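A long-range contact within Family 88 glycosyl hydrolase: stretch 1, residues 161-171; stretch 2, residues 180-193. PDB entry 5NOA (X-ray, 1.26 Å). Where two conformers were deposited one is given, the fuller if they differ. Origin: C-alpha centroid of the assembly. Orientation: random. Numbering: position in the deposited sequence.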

# COMPACT_ATOMS: atom_id res chain seq x y z
N GLY A 161 6.83 4.56 2.89
CA GLY A 161 7.15 5.37 1.74
C GLY A 161 7.31 4.58 0.46
O GLY A 161 7.14 5.12 -0.64
N LEU A 162 7.70 3.30 0.57
CA LEU A 162 7.82 2.46 -0.58
C LEU A 162 6.49 2.28 -1.29
O LEU A 162 6.42 2.37 -2.53
CB LEU A 162 8.50 1.16 -0.20
CG LEU A 162 9.94 1.33 0.32
CD1 LEU A 162 10.54 -0.03 0.57
CD2 LEU A 162 10.82 2.15 -0.58
N TYR A 163 5.40 2.03 -0.56
CA TYR A 163 4.09 2.01 -1.23
C TYR A 163 3.72 3.37 -1.78
O TYR A 163 3.12 3.50 -2.84
CB TYR A 163 2.99 1.57 -0.27
CG TYR A 163 1.61 1.43 -0.91
CD1 TYR A 163 1.24 0.27 -1.51
CD2 TYR A 163 0.71 2.47 -0.93
CE1 TYR A 163 0.01 0.12 -2.08
CE2 TYR A 163 -0.53 2.35 -1.53
CZ TYR A 163 -0.89 1.18 -2.09
OH TYR A 163 -2.10 1.00 -2.70
N MET A 164 4.04 4.42 -1.03
CA MET A 164 3.58 5.76 -1.40
C MET A 164 4.18 6.19 -2.72
O MET A 164 3.49 6.81 -3.52
CB MET A 164 3.95 6.81 -0.34
CG MET A 164 3.46 6.59 1.06
SD MET A 164 1.75 6.15 1.19
CE MET A 164 1.65 5.48 2.84
N VAL A 165 5.46 5.86 -2.96
CA VAL A 165 6.18 6.47 -4.06
C VAL A 165 6.66 5.49 -5.12
O VAL A 165 6.74 5.88 -6.29
CB VAL A 165 7.34 7.39 -3.61
CG1 VAL A 165 7.72 8.35 -4.72
CG2 VAL A 165 6.97 8.18 -2.38
N MET A 166 6.96 4.24 -4.81
CA MET A 166 7.45 3.37 -5.88
C MET A 166 6.50 3.32 -7.06
O MET A 166 6.96 3.42 -8.18
CB MET A 166 7.76 1.97 -5.40
CG MET A 166 8.92 1.87 -4.43
SD MET A 166 9.51 0.20 -4.13
CE MET A 166 8.01 -0.62 -3.62
N PRO A 167 5.18 3.17 -6.83
CA PRO A 167 4.27 3.11 -7.99
C PRO A 167 4.11 4.43 -8.72
O PRO A 167 3.72 4.44 -9.90
CB PRO A 167 2.94 2.62 -7.39
CG PRO A 167 3.35 2.03 -6.05
CD PRO A 167 4.46 2.91 -5.59
N VAL A 168 4.46 5.55 -8.09
CA VAL A 168 4.53 6.82 -8.80
C VAL A 168 5.58 6.74 -9.90
O VAL A 168 5.39 7.21 -11.01
CB VAL A 168 4.85 7.99 -7.85
CG1 VAL A 168 5.07 9.30 -8.63
CG2 VAL A 168 3.72 8.21 -6.86
N MET A 169 6.71 6.13 -9.56
CA MET A 169 7.82 6.04 -10.51
C MET A 169 7.46 5.22 -11.72
O MET A 169 7.72 5.60 -12.87
CB MET A 169 9.07 5.47 -9.83
CG MET A 169 9.47 6.17 -8.53
SD MET A 169 9.78 7.93 -8.65
CE MET A 169 11.51 7.91 -9.12
N THR A 170 6.81 4.07 -11.49
CA THR A 170 6.43 3.21 -12.60
C THR A 170 5.29 3.83 -13.41
O THR A 170 5.28 3.73 -14.65
CB THR A 170 6.09 1.80 -12.11
OG1 THR A 170 5.19 1.86 -11.02
CG2 THR A 170 7.31 1.04 -11.66
N LYS A 171 4.29 4.44 -12.76
CA LYS A 171 3.16 5.05 -13.49
C LYS A 171 3.67 6.20 -14.34
O LYS A 171 3.27 6.34 -15.50
CB LYS A 171 2.08 5.46 -12.53
CG LYS A 171 1.34 4.29 -11.93
CD LYS A 171 0.36 4.76 -10.85
CE LYS A 171 -0.27 3.62 -10.10
NZ LYS A 171 -1.27 2.89 -10.91
N LEU A 180 14.81 7.94 -16.52
CA LEU A 180 15.28 8.36 -15.22
C LEU A 180 14.35 7.89 -14.10
O LEU A 180 14.82 7.59 -13.02
CB LEU A 180 15.49 9.88 -15.18
CG LEU A 180 16.16 10.41 -13.94
CD1 LEU A 180 17.60 9.89 -13.79
CD2 LEU A 180 16.15 11.93 -13.98
N TYR A 181 13.04 7.84 -14.36
CA TYR A 181 12.11 7.32 -13.33
C TYR A 181 12.49 5.93 -12.85
O TYR A 181 12.38 5.64 -11.66
CB TYR A 181 10.67 7.32 -13.85
CG TYR A 181 10.00 8.67 -13.86
CD1 TYR A 181 9.54 9.24 -12.69
CD2 TYR A 181 9.81 9.40 -15.05
CE1 TYR A 181 8.93 10.48 -12.68
CE2 TYR A 181 9.21 10.63 -15.03
CZ TYR A 181 8.77 11.16 -13.85
OH TYR A 181 8.14 12.38 -13.80
N LEU A 182 12.92 5.08 -13.77
CA LEU A 182 13.26 3.72 -13.40
C LEU A 182 14.64 3.58 -12.78
O LEU A 182 14.87 2.72 -11.93
CB LEU A 182 13.04 2.77 -14.59
CG LEU A 182 11.63 2.80 -15.19
CD1 LEU A 182 11.53 1.79 -16.33
CD2 LEU A 182 10.56 2.57 -14.15
N GLU A 183 15.55 4.46 -13.17
CA GLU A 183 16.84 4.52 -12.52
C GLU A 183 16.73 4.98 -11.06
O GLU A 183 17.33 4.40 -10.14
CB GLU A 183 17.78 5.43 -13.28
CG GLU A 183 19.13 5.66 -12.64
CD GLU A 183 19.91 4.40 -12.34
OE1 GLU A 183 19.90 3.43 -13.18
OE2 GLU A 183 20.54 4.40 -11.23
N LYS A 184 15.94 6.02 -10.86
CA LYS A 184 15.74 6.55 -9.51
C LYS A 184 14.87 5.66 -8.64
O LYS A 184 15.10 5.63 -7.42
CB LYS A 184 15.24 8.00 -9.62
CG LYS A 184 16.33 8.94 -10.13
CD LYS A 184 17.33 9.30 -9.04
CE LYS A 184 18.45 10.19 -9.55
NZ LYS A 184 19.36 10.58 -8.44
N LEU A 185 13.91 4.95 -9.22
CA LEU A 185 13.20 3.92 -8.44
C LEU A 185 14.23 3.00 -7.80
O LEU A 185 14.17 2.69 -6.60
CB LEU A 185 12.29 3.13 -9.40
CG LEU A 185 11.67 1.84 -8.84
CD1 LEU A 185 10.82 2.10 -7.65
CD2 LEU A 185 10.93 1.16 -9.95
N HIS A 186 15.20 2.54 -8.61
CA HIS A 186 16.21 1.63 -8.07
C HIS A 186 17.08 2.29 -7.01
O HIS A 186 17.34 1.71 -5.95
CB HIS A 186 17.06 1.10 -9.19
CG HIS A 186 18.03 0.09 -8.73
ND1 HIS A 186 19.35 0.40 -8.52
CD2 HIS A 186 17.88 -1.20 -8.36
CE1 HIS A 186 19.98 -0.67 -8.08
NE2 HIS A 186 19.11 -1.65 -7.96
N GLU A 187 17.55 3.51 -7.29
CA GLU A 187 18.44 4.18 -6.36
C GLU A 187 17.75 4.43 -5.02
O GLU A 187 18.31 4.16 -3.94
CB GLU A 187 18.91 5.50 -6.97
CG GLU A 187 19.86 6.23 -6.05
CD GLU A 187 20.46 7.46 -6.64
OE1 GLU A 187 20.08 7.89 -7.73
OE2 GLU A 187 21.33 8.02 -5.91
N TYR A 188 16.52 4.90 -5.07
CA TYR A 188 15.80 5.21 -3.83
C TYR A 188 15.43 3.94 -3.06
O TYR A 188 15.48 3.93 -1.82
CB TYR A 188 14.58 6.09 -4.09
CG TYR A 188 14.85 7.45 -4.71
CD1 TYR A 188 16.08 8.09 -4.60
CD2 TYR A 188 13.85 8.08 -5.44
CE1 TYR A 188 16.26 9.36 -5.16
CE2 TYR A 188 14.04 9.29 -6.03
CZ TYR A 188 15.25 9.94 -5.88
OH TYR A 188 15.39 11.17 -6.47
N LEU A 189 15.04 2.88 -3.75
CA LEU A 189 14.72 1.63 -3.07
C LEU A 189 15.99 0.99 -2.51
O LEU A 189 15.97 0.45 -1.41
CB LEU A 189 14.04 0.68 -4.02
CG LEU A 189 13.76 -0.73 -3.46
CD1 LEU A 189 12.90 -0.68 -2.24
CD2 LEU A 189 13.12 -1.59 -4.51
N ALA A 190 17.10 1.08 -3.24
CA ALA A 190 18.33 0.51 -2.74
C ALA A 190 18.70 1.16 -1.41
O ALA A 190 19.17 0.47 -0.47
CB ALA A 190 19.45 0.65 -3.78
N TYR A 191 18.51 2.47 -1.29
CA TYR A 191 18.74 3.14 -0.01
C TYR A 191 17.87 2.60 1.09
O TYR A 191 18.33 2.19 2.13
CB TYR A 191 18.48 4.64 -0.13
CG TYR A 191 18.56 5.31 1.19
CD1 TYR A 191 19.79 5.61 1.72
CD2 TYR A 191 17.43 5.59 1.95
CE1 TYR A 191 19.93 6.18 2.97
CE2 TYR A 191 17.53 6.17 3.19
CZ TYR A 191 18.79 6.45 3.69
OH TYR A 191 18.90 7.01 4.93
N ALA A 192 16.56 2.54 0.83
CA ALA A 192 15.62 2.05 1.83
C ALA A 192 15.98 0.63 2.28
O ALA A 192 15.93 0.30 3.47
CB ALA A 192 14.20 2.10 1.29
N ASP A 193 16.29 -0.21 1.31
CA ASP A 193 16.60 -1.61 1.58
C ASP A 193 17.85 -1.70 2.44
O ASP A 193 17.91 -2.49 3.37
CB ASP A 193 16.77 -2.32 0.23
CG ASP A 193 16.66 -3.84 0.31
OD1 ASP A 193 15.53 -4.35 0.40
OD2 ASP A 193 17.69 -4.50 0.29

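The two stretches are helices of one chain that pack in a nearly antiparallel manner, with an angle of 157° between their N-to-C directions and a closest axial approach of 8.7 Å. They bury 501 Å² between them, counting both sides. The backbones are not equally close along the contact: the CA atoms of M169 and Y181 lie 5.3 Å apart, whereas those of L162 and L189 are separated by 7.4 Å.

Apolar side-chain packing accounts for most of the contact. At the wider end L162 points toward the opposing helix, placing its CD1 3.7 Å from CD1 of L189 and its CD2 3.9 Å from CB of A192. The small alanine also points toward the first helix, and the extended m,t rotamer of the leucine reaches it across the larger gap. One turn along, M166 leaves its backbone sideways and fits between two leucines, with CG 3.7 Å from L185 CD1 and SD 4.0 Å from L189 CD1. L185 is shared more widely, for its CD2 also approaches T170 CG2 at 4.0 Å and its CB lies 4.0 Å from M169 CB.

M169 dominates the narrow end, with 127 Å² of its surface covered by the second helix. All three of its chi angles are in the m range, and the folded side chain directs its terminal methyl, CE, at the second helix. Its SD is 4.3 Å from Y181 CD1, while its CE comes within 4.2 Å of Y188 CE2, approaching that ring obliquely.

Contacts with backbone atoms follow from the same close approach. M169 CE lies 3.5 Å from Y181 O and 3.8 Å from L185 N. These two backbone atoms are themselves joined by a helical hydrogen bond of 3.0 Å, L185 N to Y181 O, so the methyl group packs against a backbone already paired within its own helix. The same CE also touches K184 CB at 3.8 Å.

No hydrogen bond crosses between the stretches. Within the second helix, K184 donates from NZ to E187 OE1 at 2.9 Å, a hydrogen bond that is part of a salt bridge; the end of the lysine leads away from the first helix, leaving the inner part of its side chain to meet M169. Several other polar side chains are satisfied elsewhere in the structure. In the first helix, P167 introduces a kink, since its ring nitrogen has no hydrogen to donate to the preceding turn. The proline points away from the second helix and makes no contact with it.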